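Local coordinates for lipid binding protein (Grifola frondosa, PDB 5H0Q) that binds lipids, and probably recognises membrane domains of sphingomyelin with cholesterol, at residues Glu16-Lys21 with Ala30-Gln35; Gln35-Tyr40 with Glu197-Arg202; Leu126-Gly131 with Val182-Ser187; His153-Lys156 with Tyr162-His165. All coordinates share one frame; numbering follows the deposited sequence.

Interaction 1: Glu16-Lys21 with Ala30-Gln35; sequences EEYKDK and AKVALQ
Tyr18 and Val32 make the apolar half of this contact, in which a type I beta turn running from Tyr18 to Lys21 brings the N-terminal part of the chain up against helix 26-35. CE2 of the Tyr18 ring lies 3.6 Å from CG2 of Val32; the two side chains run antiparallel alongside each other, the methyl approaching the ring obliquely. The phenol OH reaches on toward Lys31 and lies 3.8 Å from its CD, against the aliphatic run of that side chain. Lys31 is stretched to its full length, and its ammonium ends near Glu17: OE2 of Glu17 and NZ of Lys31 are 3.7 Å apart, a long and probably weak salt bridge between two exposed side chains.

Glu17 also works on its own neighbour. Extended, with CG anti to the backbone N (chi1 175°), it sets that CG over the centre of the Tyr18 ring, 3.8 Å above the plane. Leu12 of helix 9-13 also packs on Tyr18, and Tyr11, Leu12, Met15 and Ile7 gather round Val32, so the methyl contact belongs to a wider apolar patch between the two helices. Farther out, Lys21 is tied to helix 26-35 by a salt bridge to Asp28, while Arg13 holds its carbonyl O. The turn itself is closed by Lys21 N, which donates to Tyr18 O at 3.0 Å.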
loop_
_atom_site.group_PDB
_atom_site.type_symbol
_atom_site.label_atom_id
_atom_site.label_comp_id
_atom_site.label_asym_id
_atom_site.label_seq_id
_atom_site.Cartn_x
_atom_site.Cartn_y
_atom_site.Cartn_z
ATOM N N GLU A 16 -29.468 -0.990 -0.169
ATOM C CA GLU A 16 -30.648 -0.182 0.134
ATOM C C GLU A 16 -30.343 1.303 -0.009
ATOM O O GLU A 16 -31.144 2.070 -0.563
ATOM C CB GLU A 16 -31.126 -0.470 1.553
ATOM C CG GLU A 16 -32.416 0.241 1.923
ATOM C CD GLU A 16 -33.636 -0.585 1.590
ATOM O OE1 GLU A 16 -33.751 -1.704 2.140
ATOM O OE2 GLU A 16 -34.473 -0.124 0.781
ATOM N N GLU A 17 -29.184 1.725 0.493
ATOM C CA GLU A 17 -28.869 3.142 0.546
ATOM C C GLU A 17 -28.669 3.759 -0.831
ATOM O O GLU A 17 -28.813 4.978 -0.962
ATOM C CB GLU A 17 -27.624 3.359 1.413
ATOM C CG GLU A 17 -27.135 4.806 1.432
ATOM C CD GLU A 17 -26.051 5.033 2.466
ATOM O OE1 GLU A 17 -25.683 4.061 3.154
ATOM O OE2 GLU A 17 -25.568 6.181 2.591
ATOM N N TYR A 18 -28.357 2.965 -1.864
ATOM C CA TYR A 18 -27.973 3.519 -3.161
ATOM C C TYR A 18 -28.806 3.036 -4.346
ATOM O O TYR A 18 -28.647 3.583 -5.446
ATOM C CB TYR A 18 -26.500 3.209 -3.455
ATOM C CG TYR A 18 -25.533 3.753 -2.421
ATOM C CD1 TYR A 18 -25.183 5.100 -2.417
ATOM C CD2 TYR A 18 -24.947 2.923 -1.471
ATOM C CE1 TYR A 18 -24.289 5.603 -1.490
ATOM C CE2 TYR A 18 -24.055 3.426 -0.528
ATOM C CZ TYR A 18 -23.725 4.767 -0.560
ATOM O OH TYR A 18 -22.850 5.290 0.355
ATOM N N LYS A 19 -29.699 2.058 -4.162
ATOM C CA LYS A 19 -30.307 1.391 -5.310
ATOM C C LYS A 19 -31.160 2.338 -6.150
ATOM O O LYS A 19 -31.313 2.116 -7.354
ATOM C CB LYS A 19 -31.154 0.207 -4.844
ATOM C CG LYS A 19 -32.253 0.571 -3.869
ATOM C CD LYS A 19 -32.985 -0.679 -3.389
ATOM C CE LYS A 19 -33.967 -0.361 -2.281
ATOM N NZ LYS A 19 -35.017 0.590 -2.715
ATOM N N ASP A 20 -31.730 3.377 -5.542
ATOM C CA ASP A 20 -32.589 4.328 -6.241
ATOM C C ASP A 20 -31.888 5.641 -6.556
ATOM O O ASP A 20 -32.541 6.593 -6.999
ATOM C CB ASP A 20 -33.845 4.594 -5.414
ATOM C CG ASP A 20 -34.666 3.336 -5.202
ATOM O OD1 ASP A 20 -34.832 2.571 -6.178
ATOM O OD2 ASP A 20 -35.118 3.101 -4.060
ATOM N N LYS A 21 -30.577 5.710 -6.366
ATOM C CA LYS A 21 -29.837 6.933 -6.631
ATOM C C LYS A 21 -29.607 7.095 -8.128
ATOM O O LYS A 21 -29.262 6.141 -8.827
ATOM C CB LYS A 21 -28.507 6.904 -5.885
ATOM C CG LYS A 21 -27.775 8.229 -5.890
ATOM C CD LYS A 21 -26.642 8.249 -4.858
ATOM C CE LYS A 21 -25.979 9.628 -4.831
ATOM N NZ LYS A 21 -24.909 9.716 -3.817
ATOM N N ALA A 30 -16.233 4.802 -2.676
ATOM C CA ALA A 30 -15.125 4.880 -1.734
ATOM C C ALA A 30 -15.618 4.756 -0.301
ATOM O O ALA A 30 -14.992 4.080 0.531
ATOM C CB ALA A 30 -14.374 6.195 -1.953
ATOM N N LYS A 31 -16.759 5.378 0.004
ATOM C CA LYS A 31 -17.304 5.308 1.356
ATOM C C LYS A 31 -17.644 3.875 1.721
ATOM O O LYS A 31 -17.313 3.406 2.811
ATOM C CB LYS A 31 -18.544 6.188 1.472
ATOM C CG LYS A 31 -19.243 6.100 2.832
ATOM C CD LYS A 31 -20.487 6.969 2.872
ATOM C CE LYS A 31 -21.307 6.701 4.127
ATOM N NZ LYS A 31 -22.534 7.541 4.199
ATOM N N VAL A 32 -18.277 3.151 0.803
ATOM C CA VAL A 32 -18.630 1.763 1.076
ATOM C C VAL A 32 -17.374 0.923 1.256
ATOM O O VAL A 32 -17.270 0.126 2.193
ATOM C CB VAL A 32 -19.541 1.234 -0.047
ATOM C CG1 VAL A 32 -19.878 -0.236 0.173
ATOM C CG2 VAL A 32 -20.815 2.018 -0.051
ATOM N N ALA A 33 -16.373 1.119 0.405
ATOM C CA ALA A 33 -15.140 0.346 0.556
ATOM C C ALA A 33 -14.501 0.592 1.915
ATOM O O ALA A 33 -14.045 -0.342 2.581
ATOM C CB ALA A 33 -14.151 0.680 -0.564
ATOM N N LEU A 34 -14.442 1.847 2.341
ATOM C CA LEU A 34 -13.865 2.123 3.649
ATOM C C LEU A 34 -14.697 1.478 4.748
ATOM O O LEU A 34 -14.150 1.009 5.762
ATOM C CB LEU A 34 -13.729 3.635 3.832
ATOM C CG LEU A 34 -12.774 4.174 4.895
ATOM C CD1 LEU A 34 -11.385 3.641 4.676
ATOM C CD2 LEU A 34 -12.763 5.699 4.874
ATOM N N GLN A 35 -16.014 1.369 4.539
ATOM C CA GLN A 35 -16.859 0.700 5.530
ATOM C C GLN A 35 -16.613 -0.806 5.563
ATOM O O GLN A 35 -16.743 -1.427 6.627
ATOM C CB GLN A 35 -18.340 0.960 5.250
ATOM C CG GLN A 35 -18.777 2.390 5.467
ATOM C CD GLN A 35 -20.207 2.657 5.015
ATOM O OE1 GLN A 35 -20.733 1.996 4.116
ATOM N NE2 GLN A 35 -20.843 3.639 5.643
#

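Interaction 2: Gln35-Tyr40 with Glu197-Arg202; sequences QRKNVY and EYVYSR
Glu197 and Lys37 form a salt bridge at the surface, on the side of strand 193-201 turned away from the other sheet, tying the last strand of the beta sandwich to the connection between helices 26-35 and 41-55. The glutamate is fully extended, CG anti to the backbone N (chi1 -180°), and its OE2 meets Lys37 NZ at 2.9 Å from above the carboxylate plane, 35° out of it. The methylene next to the ammonium comes close as well, Lys37 CE lying 3.5 Å from Glu197 OE2. Arg64 NE, on the adjoining strand 60-68, grips the same OE2, so two cations share one oxygen and would be expected to favour the ionised carboxylate.

Tyr198 and, two residues on, Tyr200 turn to the other side of the strand, toward the facing sheet. Val199, between them, comes back to the side of Lys37: its CG2 is 3.8 Å from Lys37 CE, and the lysine crosses it at about a right angle, its methylene covered while its charge goes on to the carboxylate.

Lys37 itself runs straight out to CE, with Tyr66 and Trp99 both in touch with it. Only the last torsion is bent (chi4 -70°), and the turned NZ is gripped by Gln41 OE1 as well as by Glu197 OE2.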
loop_
_atom_site.group_PDB
_atom_site.type_symbol
_atom_site.label_atom_id
_atom_site.label_comp_id
_atom_site.label_asym_id
_atom_site.label_seq_id
_atom_site.Cartn_x
_atom_site.Cartn_y
_atom_site.Cartn_z
ATOM N N GLN A 35 -16.014 1.369 4.539
ATOM C CA GLN A 35 -16.859 0.700 5.530
ATOM C C GLN A 35 -16.613 -0.806 5.563
ATOM O O GLN A 35 -16.743 -1.427 6.627
ATOM C CB GLN A 35 -18.340 0.960 5.250
ATOM C CG GLN A 35 -18.777 2.390 5.467
ATOM C CD GLN A 35 -20.207 2.657 5.015
ATOM O OE1 GLN A 35 -20.733 1.996 4.116
ATOM N NE2 GLN A 35 -20.843 3.639 5.643
ATOM N N ARG A 36 -16.295 -1.412 4.422
ATOM C CA ARG A 36 -16.065 -2.848 4.308
ATOM C C ARG A 36 -14.614 -3.243 4.562
ATOM O O ARG A 36 -14.252 -4.407 4.337
ATOM C CB ARG A 36 -16.485 -3.343 2.923
ATOM C CG ARG A 36 -17.975 -3.162 2.598
ATOM C CD ARG A 36 -18.795 -4.358 3.081
ATOM N NE ARG A 36 -20.187 -4.198 2.658
ATOM C CZ ARG A 36 -21.060 -3.409 3.265
ATOM N NH1 ARG A 36 -20.694 -2.724 4.340
ATOM N NH2 ARG A 36 -22.296 -3.312 2.797
ATOM N N LYS A 37 -13.787 -2.317 5.046
ATOM C CA LYS A 37 -12.363 -2.605 5.184
ATOM C C LYS A 37 -12.122 -3.869 5.998
ATOM O O LYS A 37 -11.218 -4.648 5.692
ATOM C CB LYS A 37 -11.641 -1.424 5.829
ATOM C CG LYS A 37 -10.149 -1.670 6.088
ATOM C CD LYS A 37 -9.481 -0.440 6.661
ATOM C CE LYS A 37 -8.002 -0.639 6.888
ATOM N NZ LYS A 37 -7.716 -1.593 8.015
ATOM N N ASN A 38 -12.914 -4.099 7.020
ATOM C CA ASN A 38 -12.565 -5.190 7.917
ATOM C C ASN A 38 -13.150 -6.530 7.484
ATOM O O ASN A 38 -12.814 -7.558 8.092
ATOM C CB ASN A 38 -12.980 -4.826 9.341
ATOM C CG ASN A 38 -12.229 -3.607 9.847
ATOM O OD1 ASN A 38 -11.138 -3.721 10.403
ATOM N ND2 ASN A 38 -12.785 -2.429 9.601
ATOM N N VAL A 39 -13.962 -6.559 6.428
ATOM C CA VAL A 39 -14.608 -7.797 6.008
ATOM C C VAL A 39 -13.584 -8.835 5.541
ATOM O O VAL A 39 -13.681 -10.019 5.899
ATOM C CB VAL A 39 -15.662 -7.499 4.929
ATOM C CG1 VAL A 39 -16.303 -8.785 4.420
ATOM C CG2 VAL A 39 -16.726 -6.563 5.482
ATOM N N TYR A 40 -12.596 -8.426 4.732
ATOM C CA TYR A 40 -11.570 -9.351 4.255
ATOM C C TYR A 40 -10.202 -9.086 4.869
ATOM O O TYR A 40 -9.223 -9.729 4.475
ATOM C CB TYR A 40 -11.486 -9.295 2.725
ATOM C CG TYR A 40 -12.783 -9.714 2.052
ATOM C CD1 TYR A 40 -13.003 -11.040 1.707
ATOM C CD2 TYR A 40 -13.790 -8.803 1.794
ATOM C CE1 TYR A 40 -14.172 -11.444 1.115
ATOM C CE2 TYR A 40 -14.974 -9.196 1.180
ATOM C CZ TYR A 40 -15.155 -10.525 0.849
ATOM O OH TYR A 40 -16.321 -10.955 0.256
ATOM N N GLU A 197 0.869 -1.502 6.641
ATOM C CA GLU A 197 -0.446 -1.337 6.026
ATOM C C GLU A 197 -0.510 0.001 5.303
ATOM O O GLU A 197 -0.164 1.037 5.873
ATOM C CB GLU A 197 -1.579 -1.389 7.041
ATOM C CG GLU A 197 -3.000 -1.219 6.424
ATOM C CD GLU A 197 -4.107 -1.222 7.467
ATOM O OE1 GLU A 197 -4.174 -0.256 8.241
ATOM O OE2 GLU A 197 -4.891 -2.193 7.505
ATOM N N TYR A 198 -0.946 -0.029 4.047
ATOM C CA TYR A 198 -1.280 1.174 3.289
ATOM C C TYR A 198 -2.776 1.174 3.020
ATOM O O TYR A 198 -3.310 0.169 2.541
ATOM C CB TYR A 198 -0.519 1.189 1.965
ATOM C CG TYR A 198 0.965 1.245 2.123
ATOM C CD1 TYR A 198 1.600 2.399 2.566
ATOM C CD2 TYR A 198 1.746 0.117 1.888
ATOM C CE1 TYR A 198 2.982 2.436 2.748
ATOM C CE2 TYR A 198 3.119 0.149 2.048
ATOM C CZ TYR A 198 3.734 1.299 2.488
ATOM O OH TYR A 198 5.095 1.355 2.659
ATOM N N VAL A 199 -3.420 2.325 3.226
ATOM C CA VAL A 199 -4.833 2.485 2.912
ATOM C C VAL A 199 -4.987 3.723 2.062
ATOM O O VAL A 199 -4.608 4.816 2.500
ATOM C CB VAL A 199 -5.687 2.628 4.170
ATOM C CG1 VAL A 199 -7.147 2.689 3.812
ATOM C CG2 VAL A 199 -5.409 1.464 5.096
ATOM N N TYR A 200 -5.635 3.574 0.923
ATOM C CA TYR A 200 -5.941 4.704 0.039
ATOM C C TYR A 200 -7.442 4.953 0.083
ATOM O O TYR A 200 -8.227 4.003 -0.075
ATOM C CB TYR A 200 -5.480 4.397 -1.373
ATOM C CG TYR A 200 -4.132 3.755 -1.434
ATOM C CD1 TYR A 200 -3.059 4.287 -0.725
ATOM C CD2 TYR A 200 -3.928 2.619 -2.189
ATOM C CE1 TYR A 200 -1.839 3.691 -0.759
ATOM C CE2 TYR A 200 -2.700 2.005 -2.226
ATOM C CZ TYR A 200 -1.659 2.544 -1.518
ATOM O OH TYR A 200 -0.441 1.909 -1.544
ATOM N N SER A 201 -7.848 6.219 0.280
ATOM C CA SER A 201 -9.258 6.533 0.453
ATOM C C SER A 201 -9.601 7.837 -0.279
ATOM O O SER A 201 -8.723 8.522 -0.799
ATOM C CB SER A 201 -9.616 6.629 1.934
ATOM O OG SER A 201 -8.788 7.565 2.606
ATOM N N ARG A 202 -10.895 8.155 -0.328
ATOM C CA ARG A 202 -11.417 9.351 -1.000
ATOM C C ARG A 202 -12.428 10.060 -0.114
ATOM O O ARG A 202 -12.251 10.184 1.103
ATOM C CB ARG A 202 -12.078 8.985 -2.330
ATOM C CG ARG A 202 -11.957 9.985 -3.460
ATOM C CD ARG A 202 -12.569 9.578 -4.794
ATOM N NE ARG A 202 -11.652 8.813 -5.621
ATOM C CZ ARG A 202 -10.886 9.314 -6.576
ATOM N NH1 ARG A 202 -10.960 10.604 -6.852
ATOM N NH2 ARG A 202 -10.032 8.537 -7.243
#

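Interaction 3: Leu126-Gly131 with Val182-Ser187; sequences LDIFSG and VKAHGS
OD2 of Asp127, the residue between Leu126 and Ile128 in sequence, is gripped twice, by Lys76 NZ in a salt bridge and by the backbone N of Gly152, while its two neighbours reach across to Val182. That carboxylate lies on the outer face of its sheet; the contact forms on the inner one, where strand 126-134 of the five-stranded antiparallel sheet faces strand 182-188 of the mixed sheet across the interior of the beta sandwich. The axes of the two segments come to 8.6 Å and run almost exactly parallel, 4° apart, a side-chain layer's separation rather than that of bonded neighbours.

Val182 does most of the bridging. With CG1 anti to its backbone N (chi1 173°), its two methyls part between two partners: CG2 lies 3.8 Å from Leu126 CD1, and CG1 lies 4.1 Å from Ile128 CD1. The leucine and the valine lie alongside each other. Ile128 divides its own branches as well, its CG2 resting 4.0 Å from Ala184 CB, so a single isoleucine touches two residues of the facing strand.

Tyr200 of the neighbouring strand 193-201 packs on Ile128, and its OH is hydrogen-bonded to Ser130 OG, which gives this buried serine a polar partner. Val146 and Val148 of strand 143-150 press on Ala184 from the opposing sheet.

Methyl meets methyl throughout the segment pair, without polar pairing between the two strands, so cohesion between these segments probably rests on dispersion and the exclusion of water.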
loop_
_atom_site.group_PDB
_atom_site.type_symbol
_atom_site.label_atom_id
_atom_site.label_comp_id
_atom_site.label_asym_id
_atom_site.label_seq_id
_atom_site.Cartn_x
_atom_site.Cartn_y
_atom_site.Cartn_z
ATOM N N LEU A 126 -3.792 10.381 -10.691
ATOM C CA LEU A 126 -2.911 10.561 -9.558
ATOM C C LEU A 126 -2.054 9.310 -9.402
ATOM O O LEU A 126 -2.456 8.202 -9.771
ATOM C CB LEU A 126 -3.705 10.815 -8.260
ATOM C CG LEU A 126 -4.576 12.076 -8.299
ATOM C CD1 LEU A 126 -5.286 12.253 -6.980
ATOM C CD2 LEU A 126 -3.771 13.330 -8.635
ATOM N N ASP A 127 -0.861 9.498 -8.872
ATOM C CA ASP A 127 -0.001 8.396 -8.483
ATOM C C ASP A 127 0.200 8.453 -6.983
ATOM O O ASP A 127 0.366 9.541 -6.404
ATOM C CB ASP A 127 1.358 8.449 -9.182
ATOM C CG ASP A 127 1.324 7.887 -10.585
ATOM O OD1 ASP A 127 0.310 7.287 -10.973
ATOM O OD2 ASP A 127 2.325 8.050 -11.308
ATOM N N ILE A 128 0.206 7.274 -6.364
ATOM C CA ILE A 128 0.382 7.167 -4.932
ATOM C C ILE A 128 1.682 6.428 -4.692
ATOM O O ILE A 128 1.765 5.229 -4.976
ATOM C CB ILE A 128 -0.773 6.427 -4.267
ATOM C CG1 ILE A 128 -2.103 7.080 -4.595
ATOM C CG2 ILE A 128 -0.531 6.401 -2.762
ATOM C CD1 ILE A 128 -3.314 6.256 -4.227
ATOM N N PHE A 129 2.664 7.118 -4.119
ATOM C CA PHE A 129 3.921 6.504 -3.694
ATOM C C PHE A 129 3.730 5.871 -2.319
ATOM O O PHE A 129 3.285 6.538 -1.386
ATOM C CB PHE A 129 5.006 7.577 -3.649
ATOM C CG PHE A 129 6.348 7.107 -3.152
ATOM C CD1 PHE A 129 6.577 6.958 -1.797
ATOM C CD2 PHE A 129 7.391 6.867 -4.029
ATOM C CE1 PHE A 129 7.810 6.547 -1.319
ATOM C CE2 PHE A 129 8.641 6.463 -3.558
ATOM C CZ PHE A 129 8.851 6.315 -2.196
ATOM N N SER A 130 4.059 4.580 -2.196
ATOM C CA SER A 130 3.984 3.885 -0.922
ATOM C C SER A 130 5.335 3.237 -0.666
ATOM O O SER A 130 5.707 2.279 -1.349
ATOM C CB SER A 130 2.868 2.853 -0.942
ATOM O OG SER A 130 1.639 3.484 -1.257
ATOM N N GLY A 131 6.057 3.766 0.307
ATOM C CA GLY A 131 7.414 3.342 0.552
ATOM C C GLY A 131 7.642 2.893 1.982
ATOM O O GLY A 131 6.962 3.316 2.914
ATOM N N VAL A 182 -8.008 12.416 -3.163
ATOM C CA VAL A 182 -7.481 11.133 -2.691
ATOM C C VAL A 182 -6.616 11.338 -1.458
ATOM O O VAL A 182 -5.841 12.300 -1.363
ATOM C CB VAL A 182 -6.679 10.440 -3.805
ATOM C CG1 VAL A 182 -5.976 9.172 -3.283
ATOM C CG2 VAL A 182 -7.595 10.089 -4.947
ATOM N N LYS A 183 -6.732 10.401 -0.526
ATOM C CA LYS A 183 -5.927 10.346 0.674
ATOM C C LYS A 183 -5.187 9.020 0.736
ATOM O O LYS A 183 -5.668 7.980 0.252
ATOM C CB LYS A 183 -6.793 10.498 1.918
ATOM C CG LYS A 183 -7.562 11.794 2.000
ATOM C CD LYS A 183 -8.475 11.826 3.215
ATOM C CE LYS A 183 -9.778 11.080 2.963
ATOM N NZ LYS A 183 -10.639 11.784 1.971
ATOM N N ALA A 184 -4.007 9.067 1.332
ATOM C CA ALA A 184 -3.227 7.874 1.569
ATOM C C ALA A 184 -2.745 7.886 3.006
ATOM O O ALA A 184 -2.437 8.947 3.563
ATOM C CB ALA A 184 -2.032 7.774 0.639
ATOM N N HIS A 185 -2.645 6.672 3.561
ATOM C CA HIS A 185 -2.175 6.447 4.916
ATOM C C HIS A 185 -1.281 5.221 4.910
ATOM O O HIS A 185 -1.624 4.209 4.295
ATOM C CB HIS A 185 -3.327 6.226 5.903
ATOM C CG HIS A 185 -2.859 5.933 7.301
ATOM N ND1 HIS A 185 -2.446 6.924 8.156
ATOM C CD2 HIS A 185 -2.685 4.767 7.962
ATOM C CE1 HIS A 185 -2.064 6.386 9.300
ATOM N NE2 HIS A 185 -2.201 5.079 9.207
ATOM N N GLY A 186 -0.146 5.325 5.594
ATOM C CA GLY A 186 0.711 4.178 5.825
ATOM C C GLY A 186 1.003 4.015 7.300
ATOM O O GLY A 186 1.078 4.980 8.046
ATOM N N SER A 187 1.149 2.756 7.719
ATOM C CA SER A 187 1.603 2.461 9.067
ATOM C C SER A 187 2.539 1.259 9.038
ATOM O O SER A 187 2.421 0.378 8.189
ATOM C CB SER A 187 0.423 2.182 10.002
ATOM O OG SER A 187 -0.248 1.009 9.579
#

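Interaction 4: His153-Lys156 with Tyr162-His165; sequences HWWK and YMLH
A Met-aromatic contact joins the short, weakly bonded helix 153-156 to helix 160-169: Met163 is set at the edges of two consecutive indoles, Trp154 and Trp155. Its SD lies 4.4 Å from the centroid of the five-membered ring of Trp154 and 77° off the ring normal, so the sulfur sits beside the ring rather than above it. There it meets the indole N-H: Trp154 NE1 to Met163 SD is 3.3 Å, a weak hydrogen bond with an angle of 141° at the hydrogen. Met163 wraps this edge because it is bent about CB-CG (chi2 -49°) and again about CG-SD. Its CG comes 3.7 Å from Trp154 CD1, and its CE is likewise 3.7 Å from Trp154 NE1.

The same CG serves the second indole. Met163 CG lies in the plane of the Trp155 ring, 3.9 Å from CZ3. The peptide bond between the two tryptophans is cis, and each indole has one face lined from within the segment: Trp154 CB lies over a rim of the Trp155 ring, while His153 ND1 stands 3.5 Å above the centre of the Trp154 ring.

Both helical segments cover the outer side of the five-stranded sheet. The rings of Trp154 and Phe129 meet, and Trp154 spreads over Glu147 and Arg149 of strand 143-150; Met163 fills in beside it on Phe129 and Leu145, and Trp155 extends the cover to Ile77 and Glu79 of strand 73-80.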
loop_
_atom_site.group_PDB
_atom_site.type_symbol
_atom_site.label_atom_id
_atom_site.label_comp_id
_atom_site.label_asym_id
_atom_site.label_seq_id
_atom_site.Cartn_x
_atom_site.Cartn_y
_atom_site.Cartn_z
ATOM N N HIS A 153 4.674 11.785 -11.410
ATOM C CA HIS A 153 5.540 12.554 -10.521
ATOM C C HIS A 153 6.863 11.841 -10.265
ATOM O O HIS A 153 7.913 12.487 -10.170
ATOM C CB HIS A 153 4.806 12.815 -9.212
ATOM C CG HIS A 153 5.523 13.741 -8.285
ATOM N ND1 HIS A 153 6.523 13.322 -7.438
ATOM C CD2 HIS A 153 5.371 15.067 -8.065
ATOM C CE1 HIS A 153 6.963 14.353 -6.737
ATOM N NE2 HIS A 153 6.277 15.421 -7.094
ATOM N N TRP A 154 6.831 10.518 -10.114
ATOM C CA TRP A 154 8.058 9.743 -9.914
ATOM C C TRP A 154 8.406 9.135 -11.259
ATOM O O TRP A 154 7.519 8.587 -11.908
ATOM C CB TRP A 154 7.889 8.650 -8.819
ATOM C CG TRP A 154 7.588 9.308 -7.483
ATOM C CD1 TRP A 154 8.490 9.862 -6.626
ATOM C CD2 TRP A 154 6.286 9.580 -6.927
ATOM N NE1 TRP A 154 7.842 10.453 -5.571
ATOM C CE2 TRP A 154 6.492 10.290 -5.726
ATOM C CE3 TRP A 154 4.976 9.291 -7.326
ATOM C CZ2 TRP A 154 5.439 10.721 -4.925
ATOM C CZ3 TRP A 154 3.938 9.702 -6.525
ATOM C CH2 TRP A 154 4.171 10.429 -5.346
ATOM N N TRP A 155 9.664 9.188 -11.694
ATOM C CA TRP A 155 10.797 9.721 -10.947
ATOM C C TRP A 155 11.183 11.140 -11.372
ATOM O O TRP A 155 12.114 11.713 -10.833
ATOM C CB TRP A 155 12.009 8.794 -11.124
ATOM C CG TRP A 155 11.731 7.396 -10.704
ATOM C CD1 TRP A 155 11.577 6.306 -11.509
ATOM C CD2 TRP A 155 11.551 6.935 -9.368
ATOM N NE1 TRP A 155 11.305 5.194 -10.754
ATOM C CE2 TRP A 155 11.285 5.555 -9.434
ATOM C CE3 TRP A 155 11.579 7.558 -8.120
ATOM C CZ2 TRP A 155 11.066 4.784 -8.303
ATOM C CZ3 TRP A 155 11.351 6.793 -6.998
ATOM C CH2 TRP A 155 11.096 5.422 -7.093
ATOM N N LYS A 156 10.472 11.729 -12.331
ATOM C CA LYS A 156 10.953 12.989 -12.895
ATOM C C LYS A 156 10.962 14.113 -11.857
ATOM O O LYS A 156 11.888 14.928 -11.829
ATOM C CB LYS A 156 10.121 13.364 -14.119
ATOM C CG LYS A 156 8.663 13.598 -13.859
ATOM C CD LYS A 156 7.991 14.267 -15.058
ATOM C CE LYS A 156 6.483 14.242 -14.926
ATOM N NZ LYS A 156 5.815 14.972 -16.017
ATOM N N TYR A 162 16.305 10.752 -4.030
ATOM C CA TYR A 162 15.615 11.682 -3.143
ATOM C C TYR A 162 14.551 10.967 -2.317
ATOM O O TYR A 162 14.416 11.221 -1.113
ATOM C CB TYR A 162 14.983 12.814 -3.951
ATOM C CG TYR A 162 14.228 13.803 -3.097
ATOM C CD1 TYR A 162 14.900 14.624 -2.203
ATOM C CD2 TYR A 162 12.850 13.930 -3.189
ATOM C CE1 TYR A 162 14.218 15.544 -1.418
ATOM C CE2 TYR A 162 12.159 14.844 -2.403
ATOM C CZ TYR A 162 12.851 15.645 -1.522
ATOM O OH TYR A 162 12.175 16.552 -0.740
ATOM N N MET A 163 13.785 10.076 -2.940
ATOM C CA MET A 163 12.792 9.321 -2.175
ATOM C C MET A 163 13.451 8.455 -1.109
ATOM O O MET A 163 12.948 8.361 0.015
ATOM C CB MET A 163 11.922 8.492 -3.123
ATOM C CG MET A 163 11.136 9.376 -4.121
ATOM S SD MET A 163 10.267 10.752 -3.313
ATOM C CE MET A 163 9.217 9.860 -2.149
ATOM N N LEU A 164 14.583 7.834 -1.423
ATOM C CA LEU A 164 15.288 7.057 -0.405
ATOM C C LEU A 164 15.767 7.956 0.730
ATOM O O LEU A 164 15.693 7.584 1.909
ATOM C CB LEU A 164 16.449 6.311 -1.045
ATOM C CG LEU A 164 17.281 5.405 -0.138
ATOM C CD1 LEU A 164 16.417 4.339 0.546
ATOM C CD2 LEU A 164 18.370 4.770 -0.962
ATOM N N HIS A 165 16.226 9.166 0.399
ATOM C CA HIS A 165 16.619 10.116 1.434
ATOM C C HIS A 165 15.454 10.443 2.358
ATOM O O HIS A 165 15.627 10.535 3.577
ATOM C CB HIS A 165 17.153 11.406 0.800
ATOM C CG HIS A 165 17.309 12.524 1.782
ATOM N ND1 HIS A 165 16.622 13.714 1.675
ATOM C CD2 HIS A 165 18.051 12.617 2.910
ATOM C CE1 HIS A 165 16.946 14.498 2.686
ATOM N NE2 HIS A 165 17.815 13.858 3.449
#

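The four contacts step through the fold from one end to the other. Interaction 1, at the N-terminal helices, and interaction 2 share Gln35, follow one another along the chain and have centres about 14 Å apart. Interaction 3 is nested within the loop closed by interaction 2, their centres about 13 Å apart; strands 193-201 and 182-188 are neighbours in the mixed sheet. Interaction 4 falls inside the loop closed by interaction 3, with centres about 14 Å apart, and its centre is about 36 Å from that of interaction 1. Interactions 1 and 2 lie on one side of the chain's centre and interaction 4 on the opposite side; the touching pairs 1-2, 2-3 and 3-4 make one continuous path through the sandwich.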